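Local atomic coordinates of FERM, ARHGEF and pleckstrin domain-containing protein 2 (Mus musculus, PDB entry 6D2K), a protein that acts as a guanine nucleotide exchange factor that activates RAC1, with an N-terminal FERM domain, and takes part in semaphorin responses and actin remodelling. Residues V12-S17 with W38-L43; V32-V37 with F49-K54; L81-K86 with R101-L106; L106-D111 with F181-I186; S129-S134 with N151-N156. All coordinates share one frame; numbering follows the deposited sequence.

Contact 1: V12-S17 with W38-L43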
# COMPACT_ATOMS: atom_id res chain seq x y z
N VAL A 12 10.83 6.16 12.02
CA VAL A 12 10.32 5.37 10.90
C VAL A 12 9.69 4.09 11.43
O VAL A 12 10.38 3.26 12.01
CB VAL A 12 11.41 5.05 9.86
CG1 VAL A 12 10.85 4.11 8.78
CG2 VAL A 12 11.89 6.35 9.22
N LYS A 13 8.38 3.98 11.26
CA LYS A 13 7.66 2.79 11.69
C LYS A 13 7.79 1.74 10.60
O LYS A 13 7.38 1.96 9.48
CB LYS A 13 6.19 3.10 11.97
CG LYS A 13 5.41 1.93 12.55
CD LYS A 13 3.98 2.32 12.90
CE LYS A 13 3.28 1.24 13.72
NZ LYS A 13 3.94 1.04 15.05
N LEU A 14 8.38 0.59 10.95
CA LEU A 14 8.67 -0.46 9.98
C LEU A 14 7.47 -1.38 9.85
O LEU A 14 6.50 -1.22 10.57
CB LEU A 14 9.93 -1.22 10.41
CG LEU A 14 11.17 -0.32 10.49
CD1 LEU A 14 12.36 -1.05 11.08
CD2 LEU A 14 11.52 0.25 9.12
N LEU A 15 7.53 -2.33 8.91
CA LEU A 15 6.36 -3.16 8.61
C LEU A 15 6.05 -4.19 9.72
O LEU A 15 4.93 -4.67 9.82
CB LEU A 15 6.53 -3.85 7.26
CG LEU A 15 6.02 -3.03 6.07
CD1 LEU A 15 6.54 -3.59 4.75
CD2 LEU A 15 4.49 -2.99 6.08
N ASP A 16 7.05 -4.50 10.54
CA ASP A 16 6.83 -5.35 11.71
C ASP A 16 6.41 -4.54 12.96
O ASP A 16 6.29 -5.08 14.06
CB ASP A 16 8.06 -6.21 12.00
CG ASP A 16 9.30 -5.37 12.30
OD1 ASP A 16 10.42 -5.93 12.36
OD2 ASP A 16 9.14 -4.15 12.48
N SER A 17 6.18 -3.24 12.76
CA SER A 17 5.69 -2.34 13.81
C SER A 17 6.78 -1.82 14.75
O SER A 17 6.51 -0.98 15.61
CB SER A 17 4.54 -2.97 14.61
OG SER A 17 3.29 -2.54 14.11
N TRP A 38 16.74 1.69 3.49
CA TRP A 38 17.02 0.48 2.70
C TRP A 38 18.28 -0.21 3.23
O TRP A 38 18.39 -1.43 3.19
CB TRP A 38 17.21 0.80 1.22
CG TRP A 38 16.08 1.56 0.53
CD1 TRP A 38 16.18 2.27 -0.63
CD2 TRP A 38 14.71 1.67 0.96
NE1 TRP A 38 14.96 2.82 -0.95
CE2 TRP A 38 14.05 2.47 0.01
CE3 TRP A 38 13.99 1.18 2.05
CZ2 TRP A 38 12.69 2.78 0.11
CZ3 TRP A 38 12.64 1.50 2.15
CH2 TRP A 38 12.00 2.29 1.19
N LYS A 39 19.23 0.57 3.73
CA LYS A 39 20.47 0.03 4.29
C LYS A 39 20.22 -0.63 5.64
O LYS A 39 20.72 -1.72 5.90
CB LYS A 39 21.51 1.13 4.46
CG LYS A 39 22.24 1.52 3.20
CD LYS A 39 23.65 2.03 3.52
CE LYS A 39 23.80 2.41 5.00
NZ LYS A 39 24.03 1.23 5.89
N HIS A 40 19.49 0.06 6.50
CA HIS A 40 19.14 -0.50 7.79
C HIS A 40 18.48 -1.86 7.60
O HIS A 40 18.71 -2.78 8.39
CB HIS A 40 18.21 0.44 8.57
CG HIS A 40 17.62 -0.18 9.79
ND1 HIS A 40 18.32 -0.32 10.97
CD2 HIS A 40 16.40 -0.73 10.01
CE1 HIS A 40 17.56 -0.92 11.86
NE2 HIS A 40 16.39 -1.17 11.31
N LEU A 41 17.68 -1.99 6.54
CA LEU A 41 16.91 -3.22 6.31
C LEU A 41 17.63 -4.22 5.42
O LEU A 41 17.23 -5.39 5.35
CB LEU A 41 15.55 -2.90 5.67
CG LEU A 41 14.60 -2.08 6.55
CD1 LEU A 41 13.30 -1.75 5.79
CD2 LEU A 41 14.30 -2.79 7.86
N ASN A 42 18.67 -3.77 4.74
CA ASN A 42 19.29 -4.57 3.70
C ASN A 42 18.23 -5.02 2.70
O ASN A 42 18.09 -6.21 2.39
CB ASN A 42 20.04 -5.75 4.31
CG ASN A 42 21.21 -5.31 5.18
OD1 ASN A 42 22.05 -4.53 4.74
ND2 ASN A 42 21.26 -5.80 6.41
N LEU A 43 17.46 -4.04 2.22
CA LEU A 43 16.38 -4.27 1.28
C LEU A 43 16.83 -4.11 -0.16
O LEU A 43 16.93 -2.99 -0.67
CB LEU A 43 15.23 -3.30 1.59
CG LEU A 43 13.97 -3.41 0.73
CD1 LEU A 43 13.43 -4.84 0.77
CD2 LEU A 43 12.91 -2.41 1.18
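Leu14 and Leu41 mark the closest backbone approach, with their CA atoms 9.4 Å apart, so side chains alone bridge the gap. On one side the strand has just ended and the chain enters a type I turn from Leu14 to Ser17, closed by Ser17 N to Leu14 O at 3.0 Å. On the other, helix 30-41 stops in a Schellman motif: Asn42 takes positive phi and Leu43 N reaches back to Trp38 O at 2.9 Å. This turn and this helix cap belong to the ubiquitin-like N-terminal lobe of the FERM domain, in which the helix lies across the mixed sheet. From the turn, one methyl does all the touching. Leu14 CD1 lies 4.1 Å from Leu41 CD2, the two leucines lying side by side but pointing opposite ways, and 4.0 Å from NE2 of His40, whose ring it meets obliquely. The imidazole gets there because its CG is anti to the backbone N (chi1 169°); Glu20 and Phe22 of strand 19-24 also touch the His40 side chain.

Contact 2: V32-V37 with F49-K54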
# COMPACT_ATOMS: atom_id res chain seq x y z
N VAL A 32 17.87 10.53 0.51
CA VAL A 32 18.84 10.31 1.58
C VAL A 32 18.27 9.45 2.72
O VAL A 32 18.92 8.53 3.23
CB VAL A 32 19.39 11.65 2.13
CG1 VAL A 32 20.42 11.40 3.21
CG2 VAL A 32 19.97 12.47 0.99
N LEU A 33 17.02 9.74 3.11
CA LEU A 33 16.35 8.98 4.16
C LEU A 33 15.96 7.61 3.64
O LEU A 33 16.13 6.61 4.34
CB LEU A 33 15.11 9.73 4.65
CG LEU A 33 14.26 8.96 5.67
CD1 LEU A 33 15.05 8.55 6.92
CD2 LEU A 33 13.02 9.79 6.06
N LEU A 34 15.42 7.57 2.43
CA LEU A 34 15.01 6.31 1.81
C LEU A 34 16.19 5.33 1.80
O LEU A 34 16.08 4.20 2.26
CB LEU A 34 14.49 6.55 0.39
CG LEU A 34 13.18 7.35 0.25
CD1 LEU A 34 12.97 7.84 -1.17
CD2 LEU A 34 11.98 6.54 0.72
N THR A 35 17.34 5.79 1.32
CA THR A 35 18.55 4.96 1.28
C THR A 35 19.06 4.52 2.66
O THR A 35 19.52 3.38 2.81
CB THR A 35 19.67 5.64 0.47
OG1 THR A 35 19.27 5.76 -0.90
CG2 THR A 35 20.96 4.83 0.55
N GLN A 36 18.99 5.39 3.66
CA GLN A 36 19.35 4.97 5.01
C GLN A 36 18.43 3.84 5.48
O GLN A 36 18.87 2.90 6.13
CB GLN A 36 19.33 6.14 6.01
CG GLN A 36 20.45 7.16 5.77
CD GLN A 36 20.60 8.16 6.92
OE1 GLN A 36 19.98 8.02 7.98
NE2 GLN A 36 21.44 9.17 6.71
N VAL A 37 17.15 3.94 5.12
CA VAL A 37 16.20 2.91 5.52
C VAL A 37 16.48 1.60 4.79
O VAL A 37 16.46 0.54 5.41
CB VAL A 37 14.74 3.33 5.30
CG1 VAL A 37 13.82 2.15 5.60
CG2 VAL A 37 14.40 4.52 6.17
N PHE A 49 9.11 -0.14 -2.78
CA PHE A 49 8.74 0.41 -1.48
C PHE A 49 8.85 1.93 -1.41
O PHE A 49 9.49 2.56 -2.26
CB PHE A 49 9.59 -0.21 -0.37
CG PHE A 49 9.37 -1.69 -0.20
CD1 PHE A 49 8.50 -2.17 0.76
CD2 PHE A 49 10.02 -2.60 -1.02
CE1 PHE A 49 8.30 -3.53 0.92
CE2 PHE A 49 9.82 -3.97 -0.86
CZ PHE A 49 8.96 -4.43 0.10
N GLY A 50 8.22 2.48 -0.38
CA GLY A 50 8.32 3.90 -0.09
C GLY A 50 8.13 4.17 1.39
O GLY A 50 7.99 3.23 2.19
N LEU A 51 8.17 5.45 1.75
CA LEU A 51 7.85 5.87 3.10
C LEU A 51 6.68 6.82 3.00
O LEU A 51 6.65 7.67 2.11
CB LEU A 51 9.04 6.59 3.74
CG LEU A 51 10.30 5.76 3.98
CD1 LEU A 51 11.39 6.67 4.53
CD2 LEU A 51 10.02 4.62 4.93
N GLU A 52 5.70 6.67 3.88
CA GLU A 52 4.51 7.49 3.81
C GLU A 52 4.25 8.14 5.16
O GLU A 52 4.68 7.64 6.20
CB GLU A 52 3.29 6.68 3.36
CG GLU A 52 3.03 5.40 4.17
CD GLU A 52 1.82 4.62 3.68
OE1 GLU A 52 1.45 3.62 4.34
OE2 GLU A 52 1.24 5.01 2.65
N PHE A 53 3.56 9.28 5.12
CA PHE A 53 3.16 9.95 6.34
C PHE A 53 1.72 10.43 6.21
O PHE A 53 1.20 10.59 5.11
CB PHE A 53 4.11 11.11 6.68
CG PHE A 53 4.25 12.13 5.58
CD1 PHE A 53 3.52 13.30 5.60
CD2 PHE A 53 5.15 11.92 4.55
CE1 PHE A 53 3.65 14.23 4.60
CE2 PHE A 53 5.29 12.85 3.54
CZ PHE A 53 4.55 14.01 3.56
N LYS A 54 1.07 10.62 7.35
CA LYS A 54 -0.33 11.01 7.36
C LYS A 54 -0.41 12.52 7.51
O LYS A 54 0.19 13.08 8.42
CB LYS A 54 -1.04 10.30 8.52
CG LYS A 54 -2.49 9.92 8.24
CD LYS A 54 -3.05 9.07 9.38
CE LYS A 54 -4.46 8.60 9.08
NZ LYS A 54 -5.02 7.78 10.19
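The axes of segments 32-37 and 49-54 come within 9.3 Å, their directions 119° apart. Leu34 and Leu51 are nearest, with CA atoms 7.3 Å apart. This is the buried helix-on-sheet layer of the ubiquitin-like, beta-grasp lobe of the FERM domain. One strand residue carries it: Leu51 rises from the sheet and is met by three helix side chains. Its CG lies against CD2 of Leu34 at 3.7 Å, the two side chains overlapping lengthwise with their ends reversed. Leu34 leaves the helix to the side, and it is the far end of its chain that comes in. Leu33 crosses Leu51 at a slant and brings both CG and CD2 up to the same methyl, Leu51 CD1. Phe22 of strand 19-24 and Leu63 also pack on Leu33, widening the apolar surround. With CG anti to its carbonyl carbon (chi1 -65°), Leu51 presents that methyl to the helix, where Val37, coming tip to tip, places CG2 4.0 Å from Leu51 CD1.

Contact 3: L81-K86 with R101-L106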
# COMPACT_ATOMS: atom_id res chain seq x y z
N LEU A 81 7.21 8.64 9.86
CA LEU A 81 6.87 8.09 8.56
C LEU A 81 6.80 6.59 8.74
O LEU A 81 7.33 6.08 9.72
CB LEU A 81 7.95 8.41 7.54
CG LEU A 81 8.00 9.88 7.13
CD1 LEU A 81 9.02 10.60 7.98
CD2 LEU A 81 8.34 10.01 5.67
N ARG A 82 6.14 5.89 7.82
CA ARG A 82 6.13 4.44 7.90
C ARG A 82 6.50 3.79 6.58
O ARG A 82 6.23 4.32 5.50
CB ARG A 82 4.79 3.90 8.41
CG ARG A 82 3.66 3.91 7.40
CD ARG A 82 2.40 3.39 8.08
NE ARG A 82 1.28 3.25 7.16
CZ ARG A 82 0.11 2.74 7.50
NH1 ARG A 82 -0.87 2.64 6.61
NH2 ARG A 82 -0.08 2.31 8.75
N LEU A 83 7.16 2.64 6.68
CA LEU A 83 7.50 1.83 5.52
C LEU A 83 6.24 1.22 4.94
O LEU A 83 5.38 0.75 5.69
CB LEU A 83 8.42 0.69 5.97
CG LEU A 83 8.81 -0.30 4.88
CD1 LEU A 83 9.61 0.38 3.80
CD2 LEU A 83 9.62 -1.42 5.54
N ALA A 84 6.14 1.22 3.61
CA ALA A 84 5.00 0.60 2.94
C ALA A 84 5.37 0.17 1.55
O ALA A 84 6.25 0.77 0.92
CB ALA A 84 3.83 1.59 2.88
N VAL A 85 4.69 -0.86 1.05
CA VAL A 85 4.77 -1.19 -0.37
C VAL A 85 4.08 -0.09 -1.19
O VAL A 85 2.93 0.27 -0.92
CB VAL A 85 4.06 -2.51 -0.67
CG1 VAL A 85 3.94 -2.71 -2.19
CG2 VAL A 85 4.78 -3.69 0.01
N LYS A 86 4.79 0.45 -2.18
CA LYS A 86 4.20 1.42 -3.09
C LYS A 86 3.62 0.75 -4.33
O LYS A 86 2.51 1.08 -4.75
CB LYS A 86 5.26 2.45 -3.49
CG LYS A 86 4.70 3.57 -4.38
CD LYS A 86 5.82 4.47 -4.90
CE LYS A 86 5.52 5.94 -4.62
NZ LYS A 86 6.64 6.81 -5.09
N ARG A 101 9.48 -11.01 0.05
CA ARG A 101 8.18 -11.66 0.17
C ARG A 101 7.66 -11.57 1.59
O ARG A 101 6.44 -11.46 1.81
CB ARG A 101 8.29 -13.12 -0.27
CG ARG A 101 8.67 -13.26 -1.74
CD ARG A 101 8.52 -14.69 -2.23
NE ARG A 101 9.49 -15.62 -1.65
CZ ARG A 101 10.70 -15.85 -2.14
NH1 ARG A 101 11.14 -15.20 -3.21
NH2 ARG A 101 11.50 -16.74 -1.54
N TYR A 102 8.58 -11.67 2.55
CA TYR A 102 8.27 -11.46 3.97
C TYR A 102 7.68 -10.06 4.19
O TYR A 102 6.63 -9.92 4.82
CB TYR A 102 9.54 -11.67 4.81
CG TYR A 102 9.49 -11.10 6.21
CD1 TYR A 102 8.59 -11.57 7.16
CD2 TYR A 102 10.38 -10.10 6.58
CE1 TYR A 102 8.57 -11.05 8.44
CE2 TYR A 102 10.37 -9.57 7.87
CZ TYR A 102 9.47 -10.05 8.79
OH TYR A 102 9.45 -9.54 10.07
N LEU A 103 8.33 -9.03 3.66
CA LEU A 103 7.79 -7.67 3.81
C LEU A 103 6.42 -7.52 3.16
O LEU A 103 5.54 -6.86 3.70
CB LEU A 103 8.76 -6.62 3.28
CG LEU A 103 10.07 -6.48 4.07
CD1 LEU A 103 10.82 -5.26 3.56
CD2 LEU A 103 9.83 -6.41 5.58
N PHE A 104 6.22 -8.15 2.00
CA PHE A 104 4.90 -8.09 1.36
C PHE A 104 3.82 -8.77 2.21
O PHE A 104 2.70 -8.27 2.30
CB PHE A 104 4.92 -8.69 -0.06
CG PHE A 104 5.14 -7.67 -1.15
CD1 PHE A 104 4.08 -7.29 -1.97
CD2 PHE A 104 6.39 -7.10 -1.37
CE1 PHE A 104 4.26 -6.35 -2.97
CE2 PHE A 104 6.57 -6.15 -2.38
CZ PHE A 104 5.50 -5.77 -3.19
N ALA A 105 4.15 -9.90 2.82
CA ALA A 105 3.18 -10.54 3.70
C ALA A 105 2.81 -9.63 4.88
O ALA A 105 1.63 -9.58 5.28
CB ALA A 105 3.71 -11.89 4.21
N LEU A 106 3.80 -8.92 5.41
CA LEU A 106 3.55 -7.98 6.51
C LEU A 106 2.69 -6.81 6.04
O LEU A 106 1.84 -6.31 6.78
CB LEU A 106 4.87 -7.43 7.09
CG LEU A 106 5.73 -8.43 7.89
CD1 LEU A 106 6.95 -7.72 8.48
CD2 LEU A 106 4.88 -9.05 8.99
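Val85 and Phe104 form the tight half of this contact, at the point where the last strand of the ubiquitin-like lobe meets the first long helix of the central FERM lobe. The methyl CG2 of Val85 stands over the centre of the Phe104 ring, 3.8 Å from the centroid and 7° off the normal, a nearly axial CH-pi contact. Its sister methyl reaches the far end of the ring, with Val85 CG1 3.6 Å from Phe104 CZ. With CG1 anti to the backbone N (chi1 170°), both branches of the valine face the phenyl group. The looser half lies nearby, where Leu83 CD2 and Leu103 CD1 only approach to 4.5 Å. Tyr102, partly exposed, is turned off this interface, whereas the loose leucine pair itself is still buried. Phe104 also packs on Pro89, Leu95 and Leu184, so its ring joins strand, linker and helix. Replacing it with an alanine would probably leave both Val85 methyls without the ring they lie on and open a gap between the two lobes. No hydrogen bond crosses between the segments, and the fit of methyls to a ring face implies that shape and dispersion, rather than directed polar bonds, hold them together here.

Contact 4: L106-D111 with F181-I186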
# COMPACT_ATOMS: atom_id res chain seq x y z
N LEU A 106 3.80 -8.92 5.41
CA LEU A 106 3.55 -7.98 6.51
C LEU A 106 2.69 -6.81 6.04
O LEU A 106 1.84 -6.31 6.78
CB LEU A 106 4.87 -7.43 7.09
CG LEU A 106 5.73 -8.43 7.89
CD1 LEU A 106 6.95 -7.72 8.48
CD2 LEU A 106 4.88 -9.05 8.99
N GLN A 107 2.89 -6.38 4.80
CA GLN A 107 2.09 -5.28 4.26
C GLN A 107 0.64 -5.72 4.12
O GLN A 107 -0.29 -4.98 4.47
CB GLN A 107 2.64 -4.85 2.89
CG GLN A 107 1.75 -3.86 2.12
CD GLN A 107 1.72 -2.49 2.75
OE1 GLN A 107 0.65 -1.97 3.09
NE2 GLN A 107 2.87 -1.90 2.89
N LEU A 108 0.44 -6.93 3.62
CA LEU A 108 -0.91 -7.45 3.45
C LEU A 108 -1.59 -7.67 4.79
O LEU A 108 -2.79 -7.42 4.93
CB LEU A 108 -0.88 -8.74 2.62
CG LEU A 108 -0.46 -8.45 1.17
CD1 LEU A 108 -0.05 -9.77 0.53
CD2 LEU A 108 -1.57 -7.74 0.37
N LYS A 109 -0.81 -8.10 5.79
CA LYS A 109 -1.29 -8.19 7.16
C LYS A 109 -1.80 -6.82 7.62
O LYS A 109 -2.88 -6.73 8.18
CB LYS A 109 -0.19 -8.73 8.09
CG LYS A 109 -0.55 -8.67 9.57
CD LYS A 109 0.58 -9.20 10.43
CE LYS A 109 0.31 -8.91 11.90
NZ LYS A 109 1.44 -9.28 12.79
N ARG A 110 -1.02 -5.78 7.37
CA ARG A 110 -1.44 -4.43 7.75
C ARG A 110 -2.70 -4.00 7.01
O ARG A 110 -3.61 -3.42 7.62
CB ARG A 110 -0.32 -3.41 7.52
CG ARG A 110 -0.79 -1.96 7.67
CD ARG A 110 0.11 -0.96 6.94
NE ARG A 110 1.38 -0.82 7.62
CZ ARG A 110 2.47 -0.29 7.10
NH1 ARG A 110 2.49 0.16 5.86
NH2 ARG A 110 3.57 -0.23 7.84
N ASP A 111 -2.77 -4.29 5.71
CA ASP A 111 -3.94 -3.89 4.92
C ASP A 111 -5.19 -4.61 5.38
O ASP A 111 -6.29 -4.06 5.32
CB ASP A 111 -3.69 -4.13 3.42
CG ASP A 111 -2.66 -3.18 2.83
OD1 ASP A 111 -2.17 -3.45 1.72
OD2 ASP A 111 -2.35 -2.15 3.48
N PHE A 181 4.45 -17.30 1.39
CA PHE A 181 4.09 -17.54 -0.00
C PHE A 181 2.59 -17.77 -0.13
O PHE A 181 1.96 -17.29 -1.07
CB PHE A 181 4.85 -18.75 -0.57
CG PHE A 181 4.49 -19.05 -2.00
CD1 PHE A 181 4.93 -18.22 -3.02
CD2 PHE A 181 3.69 -20.13 -2.31
CE1 PHE A 181 4.59 -18.50 -4.34
CE2 PHE A 181 3.35 -20.40 -3.63
CZ PHE A 181 3.80 -19.59 -4.64
N GLN A 182 2.02 -18.50 0.82
CA GLN A 182 0.59 -18.75 0.79
C GLN A 182 -0.20 -17.46 0.99
O GLN A 182 -1.24 -17.28 0.38
CB GLN A 182 0.20 -19.78 1.84
CG GLN A 182 0.88 -21.10 1.63
CD GLN A 182 -0.05 -22.12 1.06
OE1 GLN A 182 -0.30 -23.16 1.67
NE2 GLN A 182 -0.60 -21.82 -0.11
N VAL A 183 0.27 -16.59 1.87
CA VAL A 183 -0.40 -15.30 2.07
C VAL A 183 -0.44 -14.53 0.74
O VAL A 183 -1.50 -13.99 0.35
CB VAL A 183 0.27 -14.47 3.19
CG1 VAL A 183 -0.22 -13.02 3.17
CG2 VAL A 183 0.01 -15.11 4.55
N LEU A 184 0.69 -14.50 0.05
CA LEU A 184 0.81 -13.79 -1.23
C LEU A 184 -0.10 -14.41 -2.29
O LEU A 184 -0.73 -13.71 -3.08
CB LEU A 184 2.25 -13.74 -1.74
CG LEU A 184 3.34 -13.24 -0.79
CD1 LEU A 184 4.64 -12.98 -1.53
CD2 LEU A 184 2.90 -12.02 -0.02
N GLU A 185 -0.15 -15.74 -2.30
CA GLU A 185 -0.95 -16.47 -3.28
C GLU A 185 -2.44 -16.22 -3.12
O GLU A 185 -3.18 -16.04 -4.11
CB GLU A 185 -0.64 -17.97 -3.18
CG GLU A 185 0.54 -18.37 -4.02
CD GLU A 185 0.30 -18.08 -5.50
OE1 GLU A 185 1.15 -17.44 -6.13
OE2 GLU A 185 -0.77 -18.49 -6.01
N ILE A 186 -2.89 -16.22 -1.87
CA ILE A 186 -4.28 -15.92 -1.55
C ILE A 186 -4.59 -14.46 -1.87
O ILE A 186 -5.55 -14.16 -2.58
CB ILE A 186 -4.59 -16.19 -0.07
CG1 ILE A 186 -4.55 -17.69 0.23
CG2 ILE A 186 -5.94 -15.61 0.31
CD1 ILE A 186 -4.46 -18.04 1.72
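Asp111 N bonds to Gln107 O at 2.9 Å, and in the partner helix Glu185 N bonds to Phe181 O at the same length; such bonds stiffen the two helices from which Leu108, Val183 and Leu184 meet. Both helices belong to the central, all-helical lobe of the FERM domain, whose fold resembles that of acyl-CoA-binding protein, and they bring together its first and last parts in sequence. The backbones stay well apart, 8.0 Å between CA of Leu108 and CA of Val183, and a single methyl spans the space. Leu108 points at the partner helix and, with CG anti to its carbonyl carbon (chi1 -67°), sends CD1 to two neighbouring residues there. Leu184 crosses it at about a right angle; although it leaves its helix obliquely to the contact, its end comes in. Val183 and Leu108 instead overlap side by side, Val183 CG1 lying 4.2 Å from Leu108 CD1. The nearby acids are paired away from these methyls: Asp111 OD1 with Arg196 and Glu185 OE1 with Arg188. The closest approach across the helices is Leu108 CD1 to Leu184 CD2 at 3.8 Å.

Contact 5: S129-S134 with N151-N156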
# COMPACT_ATOMS: atom_id res chain seq x y z
N SER A 129 -4.55 -17.37 9.44
CA SER A 129 -4.00 -18.65 9.88
C SER A 129 -2.58 -18.88 9.34
O SER A 129 -1.73 -19.47 10.02
CB SER A 129 -4.93 -19.82 9.53
OG SER A 129 -4.91 -20.12 8.14
N HIS A 130 -2.33 -18.44 8.11
CA HIS A 130 -0.98 -18.52 7.54
C HIS A 130 -0.04 -17.53 8.20
O HIS A 130 1.14 -17.84 8.43
CB HIS A 130 -1.00 -18.35 6.03
CG HIS A 130 -1.43 -19.59 5.30
ND1 HIS A 130 -2.60 -19.67 4.57
CD2 HIS A 130 -0.86 -20.81 5.23
CE1 HIS A 130 -2.71 -20.89 4.06
NE2 HIS A 130 -1.67 -21.59 4.45
N LEU A 131 -0.55 -16.34 8.52
CA LEU A 131 0.26 -15.36 9.24
C LEU A 131 0.67 -15.90 10.61
O LEU A 131 1.81 -15.72 11.03
CB LEU A 131 -0.48 -14.02 9.37
CG LEU A 131 -0.66 -13.23 8.08
CD1 LEU A 131 -1.69 -12.10 8.25
CD2 LEU A 131 0.66 -12.69 7.59
N LEU A 132 -0.26 -16.58 11.29
CA LEU A 132 0.08 -17.26 12.55
C LEU A 132 1.15 -18.32 12.34
O LEU A 132 2.10 -18.41 13.11
CB LEU A 132 -1.16 -17.89 13.19
CG LEU A 132 -2.22 -16.95 13.77
CD1 LEU A 132 -3.33 -17.78 14.39
CD2 LEU A 132 -1.62 -16.00 14.80
N GLN A 133 1.02 -19.13 11.30
CA GLN A 133 2.03 -20.17 11.07
C GLN A 133 3.42 -19.56 10.88
O GLN A 133 4.41 -20.06 11.42
CB GLN A 133 1.62 -21.05 9.88
CG GLN A 133 2.52 -22.27 9.63
CD GLN A 133 2.50 -23.28 10.76
OE1 GLN A 133 1.51 -23.40 11.49
NE2 GLN A 133 3.59 -24.03 10.91
N SER A 134 3.50 -18.44 10.16
CA SER A 134 4.79 -17.79 9.95
C SER A 134 5.38 -17.24 11.23
O SER A 134 6.59 -17.29 11.42
CB SER A 134 4.69 -16.66 8.91
OG SER A 134 4.07 -15.51 9.44
N ASN A 151 -2.24 -9.63 20.00
CA ASN A 151 -1.89 -9.16 18.65
C ASN A 151 -3.12 -9.06 17.76
O ASN A 151 -3.83 -10.04 17.54
CB ASN A 151 -0.87 -10.10 18.00
CG ASN A 151 0.43 -10.15 18.76
OD1 ASN A 151 1.35 -9.38 18.51
ND2 ASN A 151 0.52 -11.08 19.71
N GLU A 152 -3.36 -7.87 17.23
CA GLU A 152 -4.54 -7.66 16.38
C GLU A 152 -4.25 -7.92 14.91
O GLU A 152 -3.26 -7.43 14.37
CB GLU A 152 -5.09 -6.25 16.58
CG GLU A 152 -5.65 -6.02 17.98
CD GLU A 152 -6.83 -5.05 17.97
OE1 GLU A 152 -6.86 -4.16 18.83
OE2 GLU A 152 -7.71 -5.19 17.09
N TYR A 153 -5.14 -8.69 14.29
CA TYR A 153 -5.10 -8.97 12.85
C TYR A 153 -6.30 -8.37 12.12
O TYR A 153 -6.23 -8.06 10.93
CB TYR A 153 -5.05 -10.49 12.62
CG TYR A 153 -3.74 -11.10 13.04
CD1 TYR A 153 -2.75 -11.37 12.11
CD2 TYR A 153 -3.47 -11.37 14.38
CE1 TYR A 153 -1.55 -11.91 12.49
CE2 TYR A 153 -2.26 -11.91 14.77
CZ TYR A 153 -1.30 -12.17 13.81
OH TYR A 153 -0.08 -12.71 14.18
N LEU A 154 -7.41 -8.22 12.84
CA LEU A 154 -8.64 -7.71 12.24
C LEU A 154 -9.51 -7.13 13.34
O LEU A 154 -9.57 -7.68 14.44
CB LEU A 154 -9.37 -8.87 11.55
CG LEU A 154 -10.60 -8.57 10.70
CD1 LEU A 154 -10.23 -7.75 9.46
CD2 LEU A 154 -11.25 -9.88 10.28
N PRO A 155 -10.21 -6.01 13.08
CA PRO A 155 -11.13 -5.57 14.12
C PRO A 155 -12.20 -6.62 14.36
O PRO A 155 -12.70 -7.22 13.41
CB PRO A 155 -11.76 -4.30 13.53
CG PRO A 155 -10.79 -3.85 12.46
CD PRO A 155 -10.18 -5.11 11.92
N ASN A 156 -12.56 -6.84 15.62
CA ASN A 156 -13.52 -7.89 15.94
C ASN A 156 -13.05 -9.25 15.43
O ASN A 156 -13.85 -10.07 14.98
CB ASN A 156 -14.92 -7.53 15.41
CG ASN A 156 -16.01 -8.40 16.00
OD1 ASN A 156 -17.08 -8.58 15.40
ND2 ASN A 156 -15.75 -8.97 17.17
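Tyr153 points its CB at helix segment 129-134, and its ring then passes Leu131 before ending beside Leu132. Its CG lies anti to the carbonyl carbon (chi1 -70°), which carries the ring along the helix. The first ring atom to touch is CD1, 4.1 Å from CD1 of Leu131; next comes CE1, 3.9 Å from Leu131 CB, as ring and leucine lie alongside with their ends pointing opposite ways. At the far end Leu132 CD2 takes over, 4.0 Å from Tyr153 CZ and close to CE2 as well. Both leucines meet the ring obliquely. The segment holding Tyr153 is the loop between helices 141-150 and 161-168 of the central FERM lobe, so the ring plugs this connection into the helical bundle. Its OH lies 3.7 Å from Leu132 CD2 and hydrogen-bonds to NE2 of His147, giving the buried polar tip a mate. Putting an alanine in place of Tyr153 is likely to strip His147 of that bond and leave a gap beside Leu131 and Leu132. On the helix, Ser134 OG donates to Leu131 O at 2.8 Å.

From the N terminus, contact 1 closes the loop that runs from the end of strand 8-13 to the end of helix 30-41, and contact 2 begins inside that loop and ends beyond it, so the two cross. Together they tie one helix to strand 49-54 and to the turn that follows strand 8-13. Contact 3 follows in series and joins that lobe to helix 98-113; the Glu52–Arg82 salt bridge ties contacts 2 and 3 across neighbouring strands. Leu106 ends contact 3 and begins contact 4, which closes a 69-residue excursion of the central lobe. Contact 5 nests within that excursion and touches contact 4, where Lys109 packs on Leu131 and Tyr153.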